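Local coordinates for SusD superfamily protein (Bacteroides thetaiotaomicron VPI-5482, PDB 3HDX) that probably binds polysaccharide at the bacterial outer membrane as a SusD-like protein of carbohydrate uptake, at residues Y185-Q188 and W189-K192; F194-L197 and S198-V202. All coordinates share one frame; numbering follows the deposited sequence. Where two conformers were deposited one is given.

Both contacts are local, and the chain makes them in series: interaction 1 closes before interaction 2 opens, so neither nests in nor crosses the other. Leaving helix 152-169, the chain runs through a long surface loop, where residues 185-192 include a short 3-10 turn at 187-188. Four residues on from Lys192, helix 196-209 begins, further in; interaction 2 joins the lead-in residues 194-195 to its first turns, as far as 202. The centres of the two interactions lie about 14 Å apart. Interaction 1 fastens the loop to itself and to neighbouring loops; interaction 2 starts a buried helix packed against helices 104-129, 152-169 and 213-226. Tyr174 meets both, through the backbone of Gly186 and the carbonyl of Phe194.

Interaction 1 (Y185-Q188 and W189-K192); sequences YGAQ and WQGK. With EDO (1,2-ethanediol), chain L; EDO (1,2-ethanediol), chain B.
Trp189 N donates to Gly186 O at 3.0 Å, the amide lying above the carbonyl plane, and Gln190 N reaches Ala187 O at 3.2 Å; together they wind residues 186-190 into a tight 3-10 turn. Gln188 braces its start: its OE1 accepts from Tyr185 N at 2.9 Å, nearly straight at 159°. With CG beside the backbone N (chi1 -66°) and an extended chain, its amide swings back along the loop. The same OE1 and NE2 clasp one ethanediol, whose O2 lies at the edge of the Tyr185 ring. A water bridges Gln188 O and Lys192 NZ, 2.8 Å from that ammonium, which also bonds to Asn250. Gln190 lays its CD and NE2 against Ala187 CA, NE2 at 3.6 Å, while its amide is tied to Gln173 and Asn231. Trp189 CD1 approaches Tyr185 N at 3.9 Å; NE1 bonds to Tyr181 O. A second ethanediol sets C2 over one indole face, toward the rim, 3.4 Å from Trp189 CH2. One ethanediol, probably from crystallisation like the other, is held by a primary amide and the second lies over an indole face, surfaces that can take up small polyols; no sugar-binding role is established here.

Interaction 2 (F194-L197 and S198-V202); sequences FNKL and SAYSV
Residues 194-202 pass from an extended approach into the first turns of helix 196-209, where Ala199 N, Tyr200 N and Ser201 N bond to the carbonyls of Asn195, Lys196 and Leu197. Asn195 stands at the N-cap, its CG between backbone N and carbonyl carbon (chi1 65°), which brings OD1 over the helix start. There OD1 accepts from Ser198 N at 3.0 Å, the donor above the amide plane, and more weakly from Leu197 N. In return Ser198 OG accepts from Asn195 N at 2.9 Å, nearly straight at 163°, completing a capping box; OG also bonds to Ile258 O. An alanine in place of Asn195 would probably leave Ser198 N without its capping acceptor and loosen the first turn. In one of two conformers, Phe194 folds back over this box: Ser198 CB sits above the centre of its ring in a CH-pi contact, 3.6 Å from the centroid. The ring's CE1 meets Ala199 CB at 3.7 Å, and its CZ meets Val202 CG2 at the edge, at 4.1 Å. Lys196 runs alongside Tyr200, CG to CE2 4.0 Å, before bending to carry NZ to Leu170 O and Ile167 O. Leu197 CD2 slants across to Tyr200 CD2. Within the helix, one conformer of Ser201 OG donates to Ser198 O at 2.7 Å, a carbonyl that also receives Val202 N, while helix 104-129 covers Phe194 and Val202.

Interaction 1 (Y185-Q188 and W189-K192)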
loop_
_atom_site.group_PDB
_atom_site.type_symbol
_atom_site.label_atom_id
_atom_site.label_comp_id
_atom_site.label_asym_id
_atom_site.label_seq_id
_atom_site.Cartn_x
_atom_site.Cartn_y
_atom_site.Cartn_z
ATOM N N TYR A 185 19.810 12.438 -10.335
ATOM C CA TYR A 185 18.905 13.544 -10.067
ATOM C C TYR A 185 17.586 13.433 -10.803
ATOM O O TYR A 185 17.474 12.710 -11.782
ATOM C CB TYR A 185 19.540 14.890 -10.406
ATOM C CG TYR A 185 19.571 15.242 -11.859
ATOM C CD1 TYR A 185 20.503 14.655 -12.716
ATOM C CD2 TYR A 185 18.678 16.197 -12.389
ATOM C CE1 TYR A 185 20.561 15.015 -14.080
ATOM C CE2 TYR A 185 18.721 16.551 -13.746
ATOM C CZ TYR A 185 19.673 15.949 -14.581
ATOM O OH TYR A 185 19.733 16.273 -15.932
ATOM N N GLY A 186 16.628 14.225 -10.320
ATOM C CA GLY A 186 15.313 14.399 -10.941
ATOM C C GLY A 186 14.599 13.132 -11.343
ATOM O O GLY A 186 14.266 12.314 -10.492
ATOM N N ALA A 187 14.420 12.949 -12.649
ATOM C CA ALA A 187 13.726 11.770 -13.195
ATOM C C ALA A 187 14.313 10.433 -12.768
ATOM O O ALA A 187 13.601 9.479 -12.555
ATOM C CB ALA A 187 13.621 11.857 -14.732
ATOM N N GLN A 188 15.628 10.397 -12.562
ATOM C CA GLN A 188 16.290 9.172 -12.145
ATOM C C GLN A 188 15.816 8.639 -10.805
ATOM O O GLN A 188 15.912 7.435 -10.566
ATOM C CB GLN A 188 17.808 9.375 -12.104
ATOM C CG GLN A 188 18.413 9.632 -13.494
ATOM C CD GLN A 188 19.909 9.957 -13.407
ATOM O OE1 GLN A 188 20.328 10.902 -12.729
ATOM N NE2 GLN A 188 20.708 9.187 -14.135
ATOM N N TRP A 189 15.376 9.535 -9.914
ATOM C CA TRP A 189 14.877 9.112 -8.600
ATOM C C TRP A 189 13.349 9.042 -8.499
ATOM O O TRP A 189 12.833 8.616 -7.454
ATOM C CB TRP A 189 15.436 10.009 -7.511
ATOM C CG TRP A 189 16.902 9.908 -7.245
ATOM C CD1 TRP A 189 17.837 10.915 -7.345
ATOM C CD2 TRP A 189 17.591 8.763 -6.754
ATOM N NE1 TRP A 189 19.070 10.449 -6.931
ATOM C CE2 TRP A 189 18.946 9.134 -6.558
ATOM C CE3 TRP A 189 17.201 7.447 -6.446
ATOM C CZ2 TRP A 189 19.905 8.215 -6.080
ATOM C CZ3 TRP A 189 18.160 6.546 -5.945
ATOM C CH2 TRP A 189 19.487 6.940 -5.769
ATOM N N GLN A 190 12.633 9.490 -9.540
ATOM C CA GLN A 190 11.150 9.444 -9.526
ATOM C C GLN A 190 10.686 7.990 -9.409
ATOM O O GLN A 190 11.190 7.110 -10.092
ATOM C CB GLN A 190 10.565 10.040 -10.795
ATOM C CG GLN A 190 10.718 11.529 -10.899
ATOM C CD GLN A 190 10.268 12.076 -12.246
ATOM O OE1 GLN A 190 9.616 11.367 -13.023
ATOM N NE2 GLN A 190 10.561 13.372 -12.501
ATOM N N GLY A 191 9.728 7.737 -8.524
ATOM C CA GLY A 191 9.263 6.356 -8.322
ATOM C C GLY A 191 10.231 5.457 -7.607
ATOM O O GLY A 191 10.050 4.240 -7.617
ATOM N N LYS A 192 11.270 6.044 -7.001
ATOM C CA LYS A 192 12.304 5.275 -6.301
ATOM C C LYS A 192 12.416 5.738 -4.843
ATOM O O LYS A 192 12.274 4.934 -3.899
ATOM C CB LYS A 192 13.631 5.324 -7.094
ATOM C CG LYS A 192 13.416 4.723 -8.505
ATOM C CD LYS A 192 14.662 4.368 -9.261
ATOM C CE LYS A 192 14.318 3.604 -10.538
ATOM N NZ LYS A 192 15.579 3.207 -11.264
HETATM C C1 EDO L . 24.335 10.241 -13.471
HETATM O O1 EDO L . 23.438 9.336 -12.795
HETATM C C2 EDO L . 23.575 11.138 -14.430
HETATM O O2 EDO L . 22.825 12.100 -13.678
HETATM C C1 EDO B . 19.536 4.753 -8.910
HETATM O O1 EDO B . 18.427 4.175 -9.612
HETATM C C2 EDO B . 19.470 6.254 -9.133
HETATM O O2 EDO B . 19.645 6.578 -10.515
HETATM O O HOH W 1 16.444 5.574 -12.387
#

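Interaction 2 (F194-L197 and S198-V202)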
loop_
_atom_site.group_PDB
_atom_site.type_symbol
_atom_site.label_atom_id
_atom_site.label_comp_id
_atom_site.label_asym_id
_atom_site.label_seq_id
_atom_site.Cartn_x
_atom_site.Cartn_y
_atom_site.Cartn_z
ATOM N N PHE A 194 11.168 8.102 -1.481
ATOM C CA PHE A 194 10.024 8.657 -0.794
ATOM C C PHE A 194 10.110 10.194 -0.970
ATOM O O PHE A 194 11.131 10.799 -0.600
ATOM C CB PHE A 194 10.146 8.238 0.670
ATOM C CG PHE A 194 8.879 8.243 1.427
ATOM C CD1 PHE A 194 8.415 9.393 2.005
ATOM C CD2 PHE A 194 8.209 7.046 1.688
ATOM C CE1 PHE A 194 7.256 9.401 2.719
ATOM C CE2 PHE A 194 7.042 7.055 2.446
ATOM C CZ PHE A 194 6.596 8.240 2.972
ATOM N N ASN A 195 9.090 10.805 -1.563
ATOM C CA ASN A 195 9.094 12.242 -1.802
ATOM C C ASN A 195 8.062 12.919 -0.915
ATOM O O ASN A 195 7.345 12.267 -0.122
ATOM C CB ASN A 195 8.892 12.500 -3.314
ATOM C CG ASN A 195 7.523 12.039 -3.824
ATOM O OD1 ASN A 195 6.500 12.511 -3.341
ATOM N ND2 ASN A 195 7.514 11.139 -4.819
ATOM N N LYS A 196 7.963 14.237 -1.028
ATOM C CA LYS A 196 7.063 14.986 -0.154
ATOM C C LYS A 196 5.612 14.478 -0.272
ATOM O O LYS A 196 4.892 14.371 0.750
ATOM C CB LYS A 196 7.106 16.470 -0.451
ATOM C CG LYS A 196 6.502 17.361 0.624
ATOM C CD LYS A 196 6.311 18.817 0.179
ATOM C CE LYS A 196 7.567 19.607 -0.147
ATOM N NZ LYS A 196 8.445 19.733 1.078
ATOM N N LEU A 197 5.174 14.191 -1.508
ATOM C CA LEU A 197 3.807 13.697 -1.728
ATOM C C LEU A 197 3.606 12.271 -1.216
ATOM O O LEU A 197 2.495 11.913 -0.770
ATOM C CB LEU A 197 3.338 13.883 -3.158
ATOM C CG LEU A 197 3.332 15.341 -3.636
ATOM C CD1 LEU A 197 2.689 15.449 -5.079
ATOM C CD2 LEU A 197 2.588 16.269 -2.599
ATOM N N SER A 198 4.674 11.462 -1.247
ATOM C CA SER A 198 4.616 10.126 -0.612
ATOM C C SER A 198 4.185 10.298 0.856
ATOM O O SER A 198 3.278 9.620 1.347
ATOM C CB SER A 198 5.986 9.439 -0.653
ATOM O OG SER A 198 6.563 9.461 -1.947
ATOM N N ALA A 199 4.819 11.234 1.562
ATOM C CA ALA A 199 4.477 11.488 2.992
ATOM C C ALA A 199 3.041 11.965 3.148
ATOM O O ALA A 199 2.308 11.497 4.024
ATOM C CB ALA A 199 5.467 12.475 3.631
ATOM N N TYR A 200 2.637 12.917 2.299
ATOM C CA TYR A 200 1.230 13.366 2.316
ATOM C C TYR A 200 0.237 12.229 2.074
ATOM O O TYR A 200 -0.850 12.241 2.654
ATOM C CB TYR A 200 0.972 14.532 1.355
ATOM C CG TYR A 200 1.352 15.900 1.883
ATOM C CD1 TYR A 200 0.608 16.498 2.880
ATOM C CD2 TYR A 200 2.453 16.582 1.395
ATOM C CE1 TYR A 200 0.927 17.761 3.367
ATOM C CE2 TYR A 200 2.763 17.878 1.847
ATOM C CZ TYR A 200 2.021 18.452 2.835
ATOM O OH TYR A 200 2.314 19.689 3.324
ATOM N N SER A 201 0.612 11.267 1.242
ATOM C CA SER A 201 -0.270 10.135 0.932
ATOM C C SER A 201 -0.482 9.263 2.159
ATOM O O SER A 201 -1.603 8.782 2.382
ATOM C CB SER A 201 0.223 9.302 -0.275
ATOM O OG SER A 201 1.276 8.414 0.045
ATOM N N VAL A 202 0.574 9.084 2.958
ATOM C CA VAL A 202 0.461 8.317 4.196
ATOM C C VAL A 202 -0.455 9.093 5.143
ATOM O O VAL A 202 -1.300 8.486 5.805
ATOM C CB VAL A 202 1.847 7.934 4.803
ATOM C CG1 VAL A 202 1.648 7.075 6.061
ATOM C CG2 VAL A 202 2.703 7.208 3.775
#